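Local structure of aminoglycoside N(3)-acetyltransferase, AAC(3)-IVa (6MN3) at residues G58-P63 with D89-L94. The protein probably transfers an acetyl group from acetyl-CoA to the 3-amino group of 2-deoxystreptamine aminoglycosides such as gentamicin and apramycin, giving resistance to them. Numbering follows the deposited sequence.
Sequences GTLVMP and DTFWRL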
# COMPACT_ATOMS: atom_id res chain seq x y z
N GLY A 58 -12.55 -6.46 -12.44
CA GLY A 58 -11.41 -6.08 -11.62
C GLY A 58 -11.80 -5.66 -10.22
O GLY A 58 -12.94 -5.27 -9.95
N THR A 59 -10.83 -5.73 -9.32
CA THR A 59 -11.02 -5.34 -7.93
C THR A 59 -9.94 -4.34 -7.55
O THR A 59 -8.75 -4.59 -7.74
CB THR A 59 -10.98 -6.55 -7.00
OG1 THR A 59 -12.02 -7.46 -7.36
CG2 THR A 59 -11.17 -6.11 -5.55
N LEU A 60 -10.37 -3.20 -7.00
CA LEU A 60 -9.47 -2.12 -6.61
C LEU A 60 -9.29 -2.13 -5.10
O LEU A 60 -10.28 -2.16 -4.36
CB LEU A 60 -10.03 -0.77 -7.07
CG LEU A 60 -9.33 0.49 -6.56
CD1 LEU A 60 -7.90 0.55 -7.08
CD2 LEU A 60 -10.12 1.73 -6.97
N VAL A 61 -8.04 -2.10 -4.65
CA VAL A 61 -7.71 -2.16 -3.23
C VAL A 61 -6.84 -0.97 -2.87
O VAL A 61 -5.95 -0.58 -3.64
CB VAL A 61 -7.01 -3.48 -2.86
CG1 VAL A 61 -6.99 -3.66 -1.35
CG2 VAL A 61 -7.69 -4.66 -3.53
N MET A 62 -7.09 -0.39 -1.70
CA MET A 62 -6.32 0.74 -1.19
C MET A 62 -6.12 0.57 0.31
O MET A 62 -6.97 0.01 1.00
CB MET A 62 -7.03 2.08 -1.45
CG MET A 62 -7.14 2.45 -2.90
SD MET A 62 -7.83 4.10 -3.06
CE MET A 62 -8.38 4.08 -4.77
N PRO A 63 -4.99 1.06 0.84
CA PRO A 63 -4.84 1.12 2.29
C PRO A 63 -5.88 2.04 2.90
O PRO A 63 -6.34 2.99 2.26
CB PRO A 63 -3.42 1.66 2.48
CG PRO A 63 -3.11 2.38 1.20
CD PRO A 63 -3.82 1.60 0.13
N ASP A 89 -8.83 8.13 1.66
CA ASP A 89 -9.92 8.51 2.54
C ASP A 89 -11.22 8.71 1.78
O ASP A 89 -12.29 8.72 2.39
CB ASP A 89 -9.58 9.79 3.31
CG ASP A 89 -10.47 10.00 4.51
OD1 ASP A 89 -10.60 9.06 5.32
OD2 ASP A 89 -11.05 11.10 4.64
N THR A 90 -11.15 8.86 0.46
CA THR A 90 -12.36 9.01 -0.34
C THR A 90 -12.89 7.67 -0.82
O THR A 90 -14.11 7.51 -0.96
CB THR A 90 -12.08 9.91 -1.55
OG1 THR A 90 -11.24 11.00 -1.15
CG2 THR A 90 -13.39 10.45 -2.13
N PHE A 91 -12.00 6.70 -1.06
CA PHE A 91 -12.40 5.44 -1.67
C PHE A 91 -13.35 4.65 -0.78
O PHE A 91 -14.36 4.12 -1.26
CB PHE A 91 -11.15 4.63 -2.00
CG PHE A 91 -11.42 3.26 -2.55
CD1 PHE A 91 -12.25 3.09 -3.64
CD2 PHE A 91 -10.82 2.15 -1.99
CE1 PHE A 91 -12.50 1.83 -4.15
CE2 PHE A 91 -11.06 0.88 -2.49
CZ PHE A 91 -11.90 0.73 -3.57
N TRP A 92 -13.06 4.57 0.52
CA TRP A 92 -13.80 3.67 1.39
C TRP A 92 -15.21 4.16 1.69
O TRP A 92 -16.04 3.38 2.16
CB TRP A 92 -13.04 3.45 2.70
CG TRP A 92 -13.07 4.63 3.62
CD1 TRP A 92 -12.17 5.66 3.67
CD2 TRP A 92 -14.05 4.91 4.63
NE1 TRP A 92 -12.53 6.55 4.65
CE2 TRP A 92 -13.68 6.11 5.25
CE3 TRP A 92 -15.20 4.25 5.07
CZ2 TRP A 92 -14.42 6.68 6.29
CZ3 TRP A 92 -15.94 4.81 6.10
CH2 TRP A 92 -15.54 6.01 6.70
N ARG A 93 -15.50 5.44 1.44
CA ARG A 93 -16.82 6.00 1.73
C ARG A 93 -17.82 5.78 0.60
O ARG A 93 -19.02 6.03 0.80
CB ARG A 93 -16.71 7.50 2.01
CG ARG A 93 -15.63 7.87 3.00
CD ARG A 93 -15.53 9.37 3.16
NE ARG A 93 -14.38 9.76 3.96
CZ ARG A 93 -14.41 9.97 5.27
NH1 ARG A 93 -15.54 9.83 5.94
NH2 ARG A 93 -13.30 10.32 5.91
N LEU A 94 -17.37 5.32 -0.56
CA LEU A 94 -18.24 5.14 -1.71
C LEU A 94 -19.10 3.90 -1.53
O LEU A 94 -18.88 3.10 -0.62
CB LEU A 94 -17.39 5.08 -2.97
CG LEU A 94 -16.58 6.36 -3.20
CD1 LEU A 94 -15.50 6.16 -4.24
CD2 LEU A 94 -17.51 7.51 -3.58
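The Phe91 ring takes the methyl of Met62 over one face: CE stands 4.2 Å from the ring centroid and 26° off the normal, which meets the geometry of a CH-pi contact. Met62 SD approaches the same ring obliquely, 43° off the normal, as a Met-aromatic contact, and comes within 3.5 Å of Phe91 CB. At the far end of the ring, Leu60 CD2 lies 3.7 Å from Phe91 CE1, and Leu60 O comes obliquely to within 3.4 Å of Phe91 CZ. With CG anti to the backbone N (chi1 176°), Phe91 extends from helix 86-91 to strand 59-63, while the Met62 chain, extended beyond CG, passes from near Phe91 CD2 across the ring. Ala107 and Ala109 of the neighbouring strand 106-109 also touch Phe91, and Leu50 and Leu54 of helix 42-54 pack on Met62 and Leu60 respectively; the ring thus packs helix 86-91 against the central mixed sheet.

Within 89-94, the Trp92 ring carries Arg93 CG over one face and Asp89 OD1 at its edge, where NE1 donates a nearly straight bond. Trp92 CZ2 lies over one face of the Arg93 guanidinium, which grips Asp89 side-on: NH2 forms a salt bridge to OD2 (2.7 Å) and NE bonds to O. No hydrogen bond crosses between the segments; their contact is mainly apolar, made of van der Waals, CH-pi and Met-aromatic approaches, and these polar bonds stay within 89-94.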